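Local atomic coordinates of IPT/TIG domain-containing protein BACOVA_02650 (Bacteroides ovatus, PDB entry 5E7H), a protein that binds polysaccharide at the cell surface and probably captures xyloglucan there before its transport into the periplasm for degradation. Residues F26-I40 against P59-I73. Sequence-based numbering, arbitrary orientation.
Sequences FIEVSRVNINGEFDI and PQAPTQSGHISVTAI
Strands 31-34 and 68-72 pair antiparallel in one sheet of the IPT/TIG domain, an immunoglobulin-like fold. Arg-31 with Thr-71 and Asn-33 with Ser-69 are hydrogen-bonded pairs. Val-32 with Val-70 and Ile-34 with Ile-68 are non-hydrogen-bonded pairs on the other face. A classic beta bulge sets Ser-30 and Arg-31 opposite Thr-71, and Ser-30 N donates to Thr-71 O (2.9 Å).

Beyond the strands, the loop 59-66 runs past the turn at 35-37. Asn-35 ND2 donates to Gln-64 O at 2.9 Å, in the carbonyl plane and on a lone pair. The Glu-37 chain is extended beyond CG (chi2 -175°), which carries its carboxylate to the backbone of Thr-63 and Gln-64. Its OE1 accepts from Thr-63 N at 2.9 Å through the syn lone pair, nearly straight at 171°. Its OE2 takes a weak bond from Gln-64 N.

The Phe-38 ring lies between Ile-34 CB on one face and Gln-60 on the other. Gln-60 CG sits 3.7 Å from the Phe-38 ring centroid, a CH-pi contact, and the Gln-60 amide stacks 12° from the ring plane. An alanine in place of Phe-38 would probably leave Gln-60 and Ile-34 CB without the ring between them and hold the Gln-60 amide less firmly.

Val-32 and Ile-40 pack on Phe-56 of strand 53-57, in the opposing sheet. Strands 38-40 and 75-78 flank the pair within its own sheet.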
# COMPACT_ATOMS: atom_id res chain seq x y z
N PHE A 26 -12.87 10.98 -19.79
CA PHE A 26 -13.21 9.56 -19.81
C PHE A 26 -14.60 9.41 -20.46
O PHE A 26 -15.56 8.97 -19.83
CB PHE A 26 -13.19 8.98 -18.38
CG PHE A 26 -11.82 8.95 -17.74
CD1 PHE A 26 -10.66 8.74 -18.48
CD2 PHE A 26 -11.69 9.10 -16.36
CE1 PHE A 26 -9.40 8.70 -17.86
CE2 PHE A 26 -10.43 9.05 -15.74
CZ PHE A 26 -9.30 8.85 -16.50
N ILE A 27 -14.66 9.78 -21.73
CA ILE A 27 -15.92 9.84 -22.47
C ILE A 27 -16.10 8.58 -23.30
O ILE A 27 -15.26 8.26 -24.14
CB ILE A 27 -15.97 11.09 -23.37
CG1 ILE A 27 -15.87 12.36 -22.52
CG2 ILE A 27 -17.24 11.12 -24.22
CD1 ILE A 27 -15.39 13.58 -23.27
N GLU A 28 -17.20 7.87 -23.05
CA GLU A 28 -17.49 6.62 -23.74
C GLU A 28 -16.31 5.67 -23.66
O GLU A 28 -15.75 5.26 -24.68
CB GLU A 28 -17.88 6.87 -25.21
CG GLU A 28 -19.30 7.34 -25.38
CD GLU A 28 -20.32 6.27 -25.02
OE1 GLU A 28 -20.43 5.27 -25.75
OE2 GLU A 28 -21.01 6.43 -23.99
N VAL A 29 -15.92 5.33 -22.44
CA VAL A 29 -14.83 4.39 -22.21
C VAL A 29 -15.19 3.06 -22.83
O VAL A 29 -16.25 2.49 -22.53
CB VAL A 29 -14.55 4.23 -20.71
CG1 VAL A 29 -13.54 3.11 -20.44
CG2 VAL A 29 -14.04 5.55 -20.13
N SER A 30 -14.34 2.58 -23.73
CA SER A 30 -14.62 1.37 -24.49
C SER A 30 -13.70 0.22 -24.09
O SER A 30 -13.93 -0.93 -24.45
CB SER A 30 -14.49 1.64 -25.99
OG SER A 30 -13.19 2.04 -26.34
N ARG A 31 -12.66 0.53 -23.32
CA ARG A 31 -11.75 -0.51 -22.88
C ARG A 31 -10.92 -0.04 -21.70
O ARG A 31 -10.43 1.08 -21.71
CB ARG A 31 -10.82 -0.94 -24.01
CG ARG A 31 -10.02 -2.17 -23.70
CD ARG A 31 -9.03 -2.47 -24.80
NE ARG A 31 -8.39 -3.76 -24.60
CZ ARG A 31 -7.35 -4.19 -25.31
NH1 ARG A 31 -6.82 -3.43 -26.26
NH2 ARG A 31 -6.84 -5.39 -25.05
N VAL A 32 -10.78 -0.91 -20.71
CA VAL A 32 -9.78 -0.73 -19.65
C VAL A 32 -8.97 -2.02 -19.56
O VAL A 32 -9.49 -3.06 -19.15
CB VAL A 32 -10.41 -0.38 -18.28
CG1 VAL A 32 -9.35 -0.33 -17.18
CG2 VAL A 32 -11.14 0.95 -18.36
N ASN A 33 -7.71 -1.94 -19.97
CA ASN A 33 -6.83 -3.11 -19.99
C ASN A 33 -5.87 -3.06 -18.82
O ASN A 33 -5.24 -2.04 -18.57
CB ASN A 33 -6.05 -3.19 -21.30
CG ASN A 33 -5.09 -4.36 -21.32
OD1 ASN A 33 -3.94 -4.22 -20.97
ND2 ASN A 33 -5.59 -5.54 -21.70
N ILE A 34 -5.77 -4.18 -18.12
CA ILE A 34 -4.87 -4.34 -16.99
C ILE A 34 -3.61 -5.09 -17.36
O ILE A 34 -3.65 -6.31 -17.60
CB ILE A 34 -5.57 -5.08 -15.84
CG1 ILE A 34 -6.93 -4.47 -15.50
CG2 ILE A 34 -4.68 -5.08 -14.61
CD1 ILE A 34 -6.95 -2.97 -15.17
N ASN A 35 -2.50 -4.35 -17.48
CA ASN A 35 -1.16 -4.91 -17.65
C ASN A 35 -1.01 -5.83 -18.85
O ASN A 35 -0.15 -6.70 -18.86
CB ASN A 35 -0.73 -5.65 -16.36
CG ASN A 35 -0.50 -4.71 -15.20
OD1 ASN A 35 -0.88 -3.53 -15.26
ND2 ASN A 35 0.16 -5.19 -14.15
N GLY A 36 -1.83 -5.58 -19.88
CA GLY A 36 -1.88 -6.39 -21.09
C GLY A 36 -2.19 -7.87 -20.82
O GLY A 36 -1.83 -8.75 -21.61
N GLU A 37 -2.91 -8.14 -19.73
CA GLU A 37 -3.29 -9.51 -19.38
C GLU A 37 -4.79 -9.76 -19.48
O GLU A 37 -5.20 -10.83 -19.91
CB GLU A 37 -2.82 -9.83 -17.98
CG GLU A 37 -1.31 -9.87 -17.90
CD GLU A 37 -0.77 -10.32 -16.56
OE1 GLU A 37 -1.50 -10.99 -15.80
OE2 GLU A 37 0.40 -9.99 -16.28
N PHE A 38 -5.59 -8.79 -19.05
CA PHE A 38 -7.05 -8.93 -19.14
C PHE A 38 -7.73 -7.57 -19.18
O PHE A 38 -7.15 -6.58 -18.73
CB PHE A 38 -7.58 -9.76 -17.96
CG PHE A 38 -7.24 -9.19 -16.60
CD1 PHE A 38 -6.06 -9.55 -15.92
CD2 PHE A 38 -8.10 -8.30 -15.97
CE1 PHE A 38 -5.76 -9.02 -14.69
CE2 PHE A 38 -7.80 -7.77 -14.74
CZ PHE A 38 -6.62 -8.13 -14.08
N ASP A 39 -8.96 -7.55 -19.67
CA ASP A 39 -9.78 -6.33 -19.76
C ASP A 39 -10.83 -6.34 -18.66
O ASP A 39 -11.29 -7.40 -18.23
CB ASP A 39 -10.47 -6.20 -21.12
CG ASP A 39 -9.51 -6.04 -22.27
OD1 ASP A 39 -8.41 -5.50 -22.07
OD2 ASP A 39 -9.87 -6.43 -23.40
N ILE A 40 -11.22 -5.14 -18.23
CA ILE A 40 -12.38 -4.98 -17.36
C ILE A 40 -13.61 -4.89 -18.25
O ILE A 40 -13.65 -4.06 -19.15
CB ILE A 40 -12.27 -3.71 -16.49
CG1 ILE A 40 -10.94 -3.67 -15.72
CG2 ILE A 40 -13.48 -3.60 -15.54
CD1 ILE A 40 -10.73 -4.77 -14.72
N PRO A 59 -10.86 -7.89 -10.76
CA PRO A 59 -11.41 -9.25 -10.71
C PRO A 59 -10.39 -10.37 -10.45
O PRO A 59 -10.78 -11.47 -10.04
CB PRO A 59 -12.04 -9.42 -12.09
CG PRO A 59 -11.26 -8.54 -12.98
CD PRO A 59 -10.83 -7.37 -12.14
N GLN A 60 -9.12 -10.09 -10.69
CA GLN A 60 -8.06 -11.07 -10.53
C GLN A 60 -6.74 -10.31 -10.48
O GLN A 60 -6.69 -9.16 -10.89
CB GLN A 60 -8.04 -12.08 -11.68
CG GLN A 60 -7.78 -11.42 -13.03
CD GLN A 60 -7.99 -12.35 -14.22
OE1 GLN A 60 -9.04 -12.34 -14.85
NE2 GLN A 60 -6.96 -13.12 -14.54
N ALA A 61 -5.69 -10.95 -9.95
CA ALA A 61 -4.36 -10.33 -9.89
C ALA A 61 -3.62 -10.48 -11.21
O ALA A 61 -3.53 -11.58 -11.74
CB ALA A 61 -3.55 -10.93 -8.78
N PRO A 62 -3.05 -9.39 -11.72
CA PRO A 62 -2.02 -9.54 -12.76
C PRO A 62 -0.88 -10.43 -12.30
O PRO A 62 -0.51 -10.37 -11.13
CB PRO A 62 -1.52 -8.10 -12.98
CG PRO A 62 -2.50 -7.21 -12.30
CD PRO A 62 -3.17 -8.00 -11.24
N THR A 63 -0.30 -11.22 -13.21
CA THR A 63 0.82 -12.09 -12.89
C THR A 63 2.15 -11.37 -13.11
O THR A 63 3.18 -11.85 -12.64
CB THR A 63 0.81 -13.37 -13.75
OG1 THR A 63 1.08 -13.06 -15.12
CG2 THR A 63 -0.56 -14.07 -13.68
N GLN A 64 2.12 -10.22 -13.78
CA GLN A 64 3.32 -9.43 -14.07
C GLN A 64 3.01 -7.96 -13.88
O GLN A 64 1.84 -7.56 -13.92
CB GLN A 64 3.82 -9.65 -15.50
CG GLN A 64 4.15 -11.08 -15.84
CD GLN A 64 4.56 -11.25 -17.28
OE1 GLN A 64 4.36 -10.35 -18.11
NE2 GLN A 64 5.15 -12.39 -17.60
N SER A 65 4.05 -7.16 -13.68
CA SER A 65 3.91 -5.72 -13.65
C SER A 65 3.51 -5.20 -15.05
O SER A 65 3.61 -5.90 -16.04
CB SER A 65 5.20 -5.07 -13.19
OG SER A 65 6.27 -5.43 -14.06
N GLY A 66 3.04 -3.96 -15.10
CA GLY A 66 2.57 -3.37 -16.34
C GLY A 66 1.90 -2.04 -16.07
O GLY A 66 2.19 -1.39 -15.08
N HIS A 67 1.02 -1.63 -16.99
CA HIS A 67 0.28 -0.39 -16.84
C HIS A 67 -1.19 -0.61 -17.16
O HIS A 67 -1.53 -1.56 -17.87
CB HIS A 67 0.85 0.69 -17.74
CG HIS A 67 2.29 0.97 -17.49
ND1 HIS A 67 2.71 1.88 -16.54
CD2 HIS A 67 3.41 0.43 -18.02
CE1 HIS A 67 4.03 1.91 -16.51
NE2 HIS A 67 4.48 1.03 -17.39
N ILE A 68 -2.03 0.26 -16.64
CA ILE A 68 -3.43 0.30 -17.04
C ILE A 68 -3.61 1.19 -18.26
O ILE A 68 -3.09 2.31 -18.30
CB ILE A 68 -4.32 0.81 -15.89
CG1 ILE A 68 -4.17 -0.08 -14.64
CG2 ILE A 68 -5.79 0.87 -16.35
CD1 ILE A 68 -4.89 0.44 -13.44
N SER A 69 -4.30 0.68 -19.28
CA SER A 69 -4.63 1.44 -20.49
C SER A 69 -6.13 1.70 -20.54
O SER A 69 -6.92 0.77 -20.43
CB SER A 69 -4.19 0.70 -21.75
OG SER A 69 -2.78 0.54 -21.76
N VAL A 70 -6.50 2.96 -20.73
CA VAL A 70 -7.90 3.37 -20.84
C VAL A 70 -8.17 3.89 -22.24
O VAL A 70 -7.50 4.82 -22.70
CB VAL A 70 -8.26 4.46 -19.80
CG1 VAL A 70 -9.73 4.89 -19.95
CG2 VAL A 70 -7.98 3.97 -18.39
N THR A 71 -9.12 3.28 -22.93
CA THR A 71 -9.54 3.77 -24.25
C THR A 71 -10.86 4.51 -24.11
O THR A 71 -11.82 3.98 -23.55
CB THR A 71 -9.69 2.63 -25.27
OG1 THR A 71 -8.45 1.95 -25.42
CG2 THR A 71 -10.11 3.19 -26.63
N ALA A 72 -10.89 5.74 -24.61
CA ALA A 72 -12.09 6.56 -24.61
C ALA A 72 -12.29 7.06 -26.03
O ALA A 72 -11.49 6.74 -26.91
CB ALA A 72 -11.97 7.73 -23.63
N ILE A 73 -13.33 7.85 -26.25
CA ILE A 73 -13.65 8.30 -27.61
C ILE A 73 -12.50 9.11 -28.21
O ILE A 73 -12.25 9.07 -29.41
CB ILE A 73 -14.94 9.13 -27.64
CG1 ILE A 73 -15.23 9.63 -29.06
CG2 ILE A 73 -14.85 10.33 -26.71
CD1 ILE A 73 -15.19 8.55 -30.14
O HOH W 1 -2.32 -1.98 -20.47
O HOH W 2 1.92 -9.13 -18.61
O HOH W 3 -4.11 -12.42 -14.25